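Local coordinates for isoaspartyl dipeptidase (PDB 7CDH), which probably hydrolyses isoaspartyl (beta-aspartyl) dipeptides as a zinc-dependent M38 metallopeptidase of the amidohydrolase family, an activity linked to protein repair, at residues 248-252 with 308-313; 117-122 with 369-374; 139-143 with 178-182. Residues are numbered along the deposited sequence.

How the interactions relate
All three contacts belong to the amidohydrolase part of the chain, yet none touches another. Interaction 1, nearest the chain's centre and partly buried, packs the loop leaving barrel strand 245-248 on the start of helix 309-318, mostly through apolar and CH-pi contacts with a single weak hydrogen bond. Interaction 2, also partly buried, joins the end of helix 106-118 to the hairpin between strands 364-369 and 372-376; it is the polar one, built on backbone carbonyls and two waters, and meets another subunit at Ser118. Interaction 3 packs helices 141-147 and 169-186; though farthest from the chain's centre, its touching residues are all buried, with neighbouring subunits packed against it.

Interaction 1. Residues 248-252 with 308-313; sequences TALQP and SAVWYT
Thr248 ends strand 245-248; Ala249 to Gln251 run on extended past a helix's first turn, and the chain bends at Pro252 (phi -46°, psi -28°). Gln251 CA lies 4.7 Å from Ala309 CA and Leu250 CA 5.5 Å from Thr313 CA. Ser308 (chi1 p) begins the contact, its OG 3.3 Å from Pro252 CG. Ala309 points at the loop: its CB lies 3.6 Å from Ala249 CB and 3.2 Å from Leu250 O, a close fit that suits small side chains. Val310 and Trp311 turn to strand 51-59. Tyr312 (chi1 t) swings back, and Pro252 CA sits over its ring face in a CH-pi contact, 3.7 Å from the centroid; Leu250 CD2 reaches Tyr312 CE2 at 4.3 Å. Thr313 OG1 (chi1 m) donates to Ala309 O (2.8 Å) and accepts a weak bond from Leu250 N (2.8 Å). Gln251 OE1 is held by Ser306 N. In this TIM-barrel-type fold Thr248 OG1 is hydrogen-bonded to ND1 of the zinc ligand His224, and helix 264-273 flanks Leu250 and Thr313.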
loop_
_atom_site.group_PDB
_atom_site.type_symbol
_atom_site.label_atom_id
_atom_site.label_comp_id
_atom_site.label_asym_id
_atom_site.label_seq_id
_atom_site.Cartn_x
_atom_site.Cartn_y
_atom_site.Cartn_z
ATOM N N THR A 248 -21.660 2.881 34.841
ATOM C CA THR A 248 -22.607 3.590 33.959
ATOM C C THR A 248 -23.652 4.224 34.873
ATOM O O THR A 248 -24.335 3.493 35.620
ATOM C CB THR A 248 -23.182 2.669 32.885
ATOM O OG1 THR A 248 -22.075 2.080 32.201
ATOM C CG2 THR A 248 -24.062 3.438 31.935
ATOM N N ALA A 249 -23.751 5.538 34.818
ATOM C CA ALA A 249 -24.778 6.321 35.526
ATOM C C ALA A 249 -26.158 5.675 35.356
ATOM O O ALA A 249 -26.458 5.119 34.287
ATOM C CB ALA A 249 -24.779 7.737 35.015
ATOM N N LEU A 250 -26.980 5.787 36.394
ATOM C CA LEU A 250 -28.425 5.476 36.338
ATOM C C LEU A 250 -29.062 6.474 35.369
ATOM O O LEU A 250 -28.752 7.671 35.471
ATOM C CB LEU A 250 -29.003 5.579 37.750
ATOM C CG LEU A 250 -30.009 4.500 38.119
ATOM C CD1 LEU A 250 -29.312 3.159 38.211
ATOM C CD2 LEU A 250 -30.700 4.861 39.430
ATOM N N GLN A 251 -29.817 5.980 34.395
ATOM C CA GLN A 251 -30.565 6.830 33.425
ATOM C C GLN A 251 -31.861 7.289 34.103
ATOM O O GLN A 251 -32.540 6.495 34.742
ATOM C CB GLN A 251 -30.809 6.043 32.124
ATOM C CG GLN A 251 -29.536 5.509 31.456
ATOM C CD GLN A 251 -28.535 6.566 31.033
ATOM O OE1 GLN A 251 -28.887 7.556 30.387
ATOM N NE2 GLN A 251 -27.276 6.375 31.438
ATOM N N PRO A 252 -32.265 8.572 34.001
ATOM C CA PRO A 252 -33.556 9.023 34.526
ATOM C C PRO A 252 -34.784 8.161 34.198
ATOM O O PRO A 252 -35.667 8.109 35.034
ATOM C CB PRO A 252 -33.718 10.407 33.897
ATOM C CG PRO A 252 -32.305 10.898 33.784
ATOM C CD PRO A 252 -31.498 9.672 33.407
ATOM N N SER A 308 -27.849 13.681 30.978
ATOM C CA SER A 308 -28.673 13.985 32.180
ATOM C C SER A 308 -28.463 12.901 33.260
ATOM O O SER A 308 -28.605 13.212 34.476
ATOM C CB SER A 308 -30.137 14.175 31.829
ATOM O OG SER A 308 -30.792 12.927 31.638
ATOM N N ALA A 309 -28.061 11.696 32.871
ATOM C CA ALA A 309 -27.829 10.616 33.845
ATOM C C ALA A 309 -26.809 11.031 34.921
ATOM O O ALA A 309 -26.840 10.433 36.002
ATOM C CB ALA A 309 -27.380 9.371 33.142
ATOM N N VAL A 310 -25.920 11.983 34.670
ATOM C CA VAL A 310 -24.784 12.195 35.598
ATOM C C VAL A 310 -25.311 12.901 36.860
ATOM O O VAL A 310 -25.058 12.421 37.993
ATOM C CB VAL A 310 -23.629 12.951 34.930
ATOM C CG1 VAL A 310 -22.686 13.530 35.972
ATOM C CG2 VAL A 310 -22.864 12.037 33.977
ATOM N N TRP A 311 -26.022 14.002 36.680
ATOM C CA TRP A 311 -26.540 14.797 37.810
ATOM C C TRP A 311 -27.685 14.019 38.468
ATOM O O TRP A 311 -27.814 14.032 39.712
ATOM C CB TRP A 311 -26.942 16.186 37.332
ATOM C CG TRP A 311 -27.413 17.073 38.433
ATOM C CD1 TRP A 311 -28.646 17.637 38.536
ATOM C CD2 TRP A 311 -26.681 17.462 39.605
ATOM N NE1 TRP A 311 -28.718 18.385 39.666
ATOM C CE2 TRP A 311 -27.528 18.308 40.342
ATOM C CE3 TRP A 311 -25.388 17.220 40.079
ATOM C CZ2 TRP A 311 -27.134 18.896 41.546
ATOM C CZ3 TRP A 311 -25.002 17.782 41.273
ATOM C CH2 TRP A 311 -25.863 18.610 41.996
ATOM N N TYR A 312 -28.442 13.284 37.677
ATOM C CA TYR A 312 -29.501 12.400 38.202
ATOM C C TYR A 312 -28.880 11.424 39.208
ATOM O O TYR A 312 -29.480 11.219 40.284
ATOM C CB TYR A 312 -30.205 11.681 37.053
ATOM C CG TYR A 312 -31.333 10.777 37.479
ATOM C CD1 TYR A 312 -32.574 11.277 37.826
ATOM C CD2 TYR A 312 -31.154 9.416 37.547
ATOM C CE1 TYR A 312 -33.612 10.441 38.200
ATOM C CE2 TYR A 312 -32.168 8.566 37.931
ATOM C CZ TYR A 312 -33.405 9.080 38.252
ATOM O OH TYR A 312 -34.388 8.216 38.620
ATOM N N THR A 313 -27.757 10.803 38.840
ATOM C CA THR A 313 -27.111 9.706 39.619
ATOM C C THR A 313 -26.534 10.321 40.903
ATOM O O THR A 313 -26.775 9.764 41.948
ATOM C CB THR A 313 -26.120 8.876 38.782
ATOM O OG1 THR A 313 -26.877 8.198 37.766
ATOM C CG2 THR A 313 -25.363 7.842 39.591
#

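Interaction 2. Residues 117-122 with 369-374; sequences ESEGLN and SKGEFL
This is a polar junction where helix 106-118 gives way to strand 122-127 and meets the beta-hairpin of strands 364-369 and 372-376. Gly120 (phi 119°, psi 0°) is the first residue to leave helical angles, in a Schellman motif; its CA lies 6.3 Å from Ser369 CA. A CB there would jam against the preceding carbonyl and clash with Leu374 CD2. Ser369 to Glu372 form a type I' turn, with Lys370 and Gly371 at positive phi and paired backbone bonds, Ser369 N to Glu372 O and Glu372 N to Ser369 O, both 3.0 Å.

Ser369 (chi1 t) donates OG to Gly120 O at 2.8 Å and accepts a weak bond from Asn122 ND2 at 3.0 Å; Asn122 ND2 also reaches Thr91 O. Lys370 (chi1 m, chi2 t, chi3 near -106°, chi4 t) stretches across, its NZ donating to Leu121 O at 2.7 Å and Glu117 O at 3.2 Å. A water donates to Asn122 OD1 (2.8 Å) and accepts a weak bond from Lys370 NZ (3.3 Å); another joins Ser118 O to Glu372 OE1, 3.0 Å from each.

Glu117 OE2, 4.5 Å from Lys370 NZ, is beyond salt-bridge range; Glu117 and Glu372 pair with Lys150 and Lys381 respectively. With two carbonyls bound by Lys370 NZ, the hairpin binds the carbonyls of the last helical turn and of the exit from it (Glu117, Gly120 and Leu121).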
loop_
_atom_site.group_PDB
_atom_site.type_symbol
_atom_site.label_atom_id
_atom_site.label_comp_id
_atom_site.label_asym_id
_atom_site.label_seq_id
_atom_site.Cartn_x
_atom_site.Cartn_y
_atom_site.Cartn_z
ATOM N N GLU A 117 -16.787 22.290 21.225
ATOM C CA GLU A 117 -15.844 23.179 21.945
ATOM C C GLU A 117 -16.124 24.639 21.552
ATOM O O GLU A 117 -15.948 25.538 22.389
ATOM C CB GLU A 117 -14.402 22.748 21.679
ATOM C CG GLU A 117 -13.363 23.696 22.247
ATOM C CD GLU A 117 -11.922 23.488 21.794
ATOM O OE1 GLU A 117 -11.667 22.669 20.858
ATOM O OE2 GLU A 117 -11.041 24.166 22.366
ATOM N N SER A 118 -16.501 24.881 20.305
ATOM C CA SER A 118 -16.773 26.232 19.765
ATOM C C SER A 118 -17.946 26.855 20.503
ATOM O O SER A 118 -17.933 28.069 20.668
ATOM C CB SER A 118 -17.059 26.200 18.300
ATOM O OG SER A 118 -15.838 26.226 17.625
ATOM N N GLU A 119 -18.938 26.046 20.831
ATOM C CA GLU A 119 -20.207 26.463 21.466
ATOM C C GLU A 119 -19.985 26.608 22.981
ATOM O O GLU A 119 -20.919 27.014 23.643
ATOM C CB GLU A 119 -21.280 25.432 21.128
ATOM C CG GLU A 119 -21.602 25.348 19.641
ATOM C CD GLU A 119 -22.796 26.189 19.220
ATOM O OE1 GLU A 119 -23.831 25.587 18.821
ATOM O OE2 GLU A 119 -22.704 27.443 19.325
ATOM N N GLY A 120 -18.801 26.248 23.495
ATOM C CA GLY A 120 -18.335 26.582 24.851
ATOM C C GLY A 120 -18.056 25.360 25.722
ATOM O O GLY A 120 -17.642 25.550 26.869
ATOM N N LEU A 121 -18.249 24.149 25.206
ATOM C CA LEU A 121 -17.941 22.890 25.934
ATOM C C LEU A 121 -16.422 22.640 25.911
ATOM O O LEU A 121 -15.702 23.362 25.223
ATOM C CB LEU A 121 -18.729 21.782 25.251
ATOM C CG LEU A 121 -19.262 20.690 26.151
ATOM C CD1 LEU A 121 -20.200 21.271 27.193
ATOM C CD2 LEU A 121 -19.951 19.617 25.316
ATOM N N ASN A 122 -15.935 21.720 26.740
ATOM C CA ASN A 122 -14.529 21.230 26.768
ATOM C C ASN A 122 -14.616 19.777 26.346
ATOM O O ASN A 122 -15.514 19.060 26.926
ATOM C CB ASN A 122 -13.897 21.263 28.165
ATOM C CG ASN A 122 -14.035 22.613 28.838
ATOM O OD1 ASN A 122 -13.178 23.489 28.671
ATOM N ND2 ASN A 122 -15.104 22.777 29.592
ATOM N N SER A 369 -18.520 27.660 31.715
ATOM C CA SER A 369 -17.414 26.915 31.064
ATOM C C SER A 369 -16.429 27.933 30.515
ATOM O O SER A 369 -16.869 28.825 29.795
ATOM C CB SER A 369 -17.911 25.993 29.995
ATOM O OG SER A 369 -16.842 25.201 29.497
ATOM N N LYS A 370 -15.168 27.827 30.914
ATOM C CA LYS A 370 -14.120 28.772 30.496
ATOM C C LYS A 370 -14.602 30.177 30.851
ATOM O O LYS A 370 -14.209 31.147 30.165
ATOM C CB LYS A 370 -13.846 28.619 28.996
ATOM C CG LYS A 370 -13.620 27.187 28.529
ATOM C CD LYS A 370 -13.455 27.012 27.030
ATOM C CE LYS A 370 -14.666 26.388 26.361
ATOM N NZ LYS A 370 -14.313 25.712 25.092
ATOM N N GLY A 371 -15.427 30.283 31.888
ATOM C CA GLY A 371 -15.825 31.577 32.478
ATOM C C GLY A 371 -16.906 32.267 31.682
ATOM O O GLY A 371 -17.151 33.426 31.958
ATOM N N GLU A 372 -17.530 31.568 30.738
ATOM C CA GLU A 372 -18.674 32.072 29.940
ATOM C C GLU A 372 -19.926 31.388 30.494
ATOM O O GLU A 372 -19.864 30.188 30.840
ATOM C CB GLU A 372 -18.414 31.843 28.438
ATOM C CG GLU A 372 -19.673 31.718 27.573
ATOM C CD GLU A 372 -19.520 31.226 26.129
ATOM O OE1 GLU A 372 -18.376 30.886 25.716
ATOM O OE2 GLU A 372 -20.554 31.168 25.413
ATOM N N PHE A 373 -21.022 32.126 30.616
ATOM C CA PHE A 373 -22.334 31.557 31.007
ATOM C C PHE A 373 -22.904 30.846 29.790
ATOM O O PHE A 373 -23.233 31.518 28.819
ATOM C CB PHE A 373 -23.294 32.645 31.501
ATOM C CG PHE A 373 -23.020 33.105 32.907
ATOM C CD1 PHE A 373 -23.608 32.464 33.979
ATOM C CD2 PHE A 373 -22.156 34.154 33.157
ATOM C CE1 PHE A 373 -23.340 32.857 35.275
ATOM C CE2 PHE A 373 -21.886 34.545 34.456
ATOM C CZ PHE A 373 -22.469 33.885 35.510
ATOM N N LEU A 374 -22.962 29.530 29.835
ATOM C CA LEU A 374 -23.727 28.712 28.861
ATOM C C LEU A 374 -25.196 28.780 29.260
ATOM O O LEU A 374 -26.049 28.707 28.370
ATOM C CB LEU A 374 -23.218 27.267 28.885
ATOM C CG LEU A 374 -21.710 27.100 28.663
ATOM C CD1 LEU A 374 -21.353 25.622 28.561
ATOM C CD2 LEU A 374 -21.248 27.854 27.408
HETATM O O HOH W 1 -18.736 29.849 22.923
HETATM O O HOH W 2 -11.761 23.988 26.305
#

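Interaction 3. Residues 139-143 with 178-182; sequences GSIMR and DIRVG
Met142 is the key side chain where the N-terminal turn of helix 141-147 meets the middle of helix 169-186. The first helix lies between parallel strands 122-127 and 151-159, the second between 151-159 and 191-196, so these are neighbouring helices on the outside of the TIM-barrel-type fold. With chi1 and chi2 both t and chi3 m, Met142 extends and then bends at the thioether, bringing CE to 3.6 Å from Val181 CG1, 3.6 Å from Asp178 O and 3.8 Å from Asp178 OD1. Its CG rests 3.8 Å from Gly182 CA. The CA atoms of Met142 and Gly182 are only 4.7 Å apart; an ideal CB on Gly182 would lie 3.3 Å from Met142 O.

Ile141 (chi1 p, chi2 t) points at the partner helix, its CG1 4.0 Å from both Asp178 CB and Ile179 CD1. Ile179 has chi1 near -145° with chi2 p, which carries CD1 to 3.8 Å from Ile141 O. Ser140 (chi1 p) is the N-cap, its OG accepting from Arg143 N at 3.1 Å. A water links Asp178 OD2 (2.9 Å; chi1 m) to Met142 N (3.1 Å).

Asp178 OD2 also forms a salt bridge with Arg131 of a neighbouring subunit, whose Ile102 packs on Met142 and Thr99 on Val181. Direct contact is thus packing of Met142 and Ile141 on Asp178, Ile179, Val181 and Gly182, while the aspartate's charge ties the helix pair to the oligomer interface.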
loop_
_atom_site.group_PDB
_atom_site.type_symbol
_atom_site.label_atom_id
_atom_site.label_comp_id
_atom_site.label_asym_id
_atom_site.label_seq_id
_atom_site.Cartn_x
_atom_site.Cartn_y
_atom_site.Cartn_z
ATOM N N GLY A 139 -2.917 5.669 11.120
ATOM C CA GLY A 139 -2.297 4.344 10.923
ATOM C C GLY A 139 -1.700 3.742 12.172
ATOM O O GLY A 139 -1.371 2.520 12.146
ATOM N N SER A 140 -1.521 4.507 13.245
ATOM C CA SER A 140 -1.123 3.903 14.548
ATOM C C SER A 140 -1.741 4.698 15.692
ATOM O O SER A 140 -1.827 5.945 15.582
ATOM C CB SER A 140 0.400 3.744 14.683
ATOM O OG SER A 140 1.092 4.957 15.004
ATOM N N ILE A 141 -2.151 4.025 16.761
ATOM C CA ILE A 141 -2.736 4.778 17.903
ATOM C C ILE A 141 -1.644 5.644 18.541
ATOM O O ILE A 141 -1.958 6.714 19.076
ATOM C CB ILE A 141 -3.453 3.856 18.892
ATOM C CG1 ILE A 141 -2.491 2.960 19.652
ATOM C CG2 ILE A 141 -4.540 3.058 18.190
ATOM C CD1 ILE A 141 -3.217 1.851 20.399
ATOM N N MET A 142 -0.387 5.256 18.421
ATOM C CA MET A 142 0.691 6.032 19.059
ATOM C C MET A 142 0.840 7.355 18.309
ATOM O O MET A 142 0.984 8.380 18.978
ATOM C CB MET A 142 2.001 5.268 19.074
ATOM C CG MET A 142 3.060 6.005 19.824
ATOM S SD MET A 142 4.674 5.197 19.791
ATOM C CE MET A 142 4.388 3.789 20.859
ATOM N N ARG A 143 0.815 7.339 16.971
ATOM C CA ARG A 143 0.860 8.584 16.172
ATOM C C ARG A 143 -0.388 9.429 16.433
ATOM O O ARG A 143 -0.226 10.645 16.481
ATOM C CB ARG A 143 0.963 8.324 14.674
ATOM C CG ARG A 143 2.317 7.810 14.249
ATOM C CD ARG A 143 2.243 7.414 12.780
ATOM N NE ARG A 143 2.114 8.638 12.034
ATOM C CZ ARG A 143 3.152 9.396 11.729
ATOM N NH1 ARG A 143 4.362 9.003 12.130
ATOM N NH2 ARG A 143 2.962 10.539 11.062
ATOM N N ASP A 178 1.450 0.906 23.451
ATOM C CA ASP A 178 1.517 1.987 22.432
ATOM C C ASP A 178 0.851 3.249 22.996
ATOM O O ASP A 178 1.423 4.328 22.878
ATOM C CB ASP A 178 0.962 1.505 21.093
ATOM C CG ASP A 178 1.913 0.557 20.349
ATOM O OD1 ASP A 178 3.037 0.273 20.900
ATOM O OD2 ASP A 178 1.531 0.080 19.210
ATOM N N ILE A 179 -0.272 3.139 23.675
ATOM C CA ILE A 179 -0.974 4.355 24.139
ATOM C C ILE A 179 -0.235 4.903 25.371
ATOM O O ILE A 179 -0.083 6.125 25.471
ATOM C CB ILE A 179 -2.474 4.070 24.329
ATOM C CG1 ILE A 179 -3.332 5.284 23.949
ATOM C CG2 ILE A 179 -2.776 3.594 25.734
ATOM C CD1 ILE A 179 -3.230 5.686 22.487
ATOM N N ARG A 180 0.347 4.047 26.201
ATOM C CA ARG A 180 1.204 4.493 27.323
ATOM C C ARG A 180 2.404 5.256 26.773
ATOM O O ARG A 180 2.700 6.372 27.258
ATOM C CB ARG A 180 1.648 3.338 28.216
ATOM C CG ARG A 180 2.831 3.684 29.099
ATOM C CD ARG A 180 2.922 2.723 30.255
ATOM N NE ARG A 180 4.064 3.012 31.119
ATOM C CZ ARG A 180 4.199 4.090 31.904
ATOM N NH1 ARG A 180 3.278 5.036 31.941
ATOM N NH2 ARG A 180 5.273 4.229 32.659
ATOM N N VAL A 181 3.102 4.718 25.785
ATOM C CA VAL A 181 4.326 5.430 25.310
ATOM C C VAL A 181 3.927 6.716 24.577
ATOM O O VAL A 181 4.605 7.779 24.781
ATOM C CB VAL A 181 5.214 4.498 24.485
ATOM C CG1 VAL A 181 6.206 5.271 23.632
ATOM C CG2 VAL A 181 5.930 3.543 25.430
ATOM N N GLY A 182 2.864 6.643 23.778
ATOM C CA GLY A 182 2.366 7.822 23.064
ATOM C C GLY A 182 1.968 8.913 24.043
ATOM O O GLY A 182 2.226 10.088 23.754
HETATM O O HOH W 3 0.788 2.499 17.770
#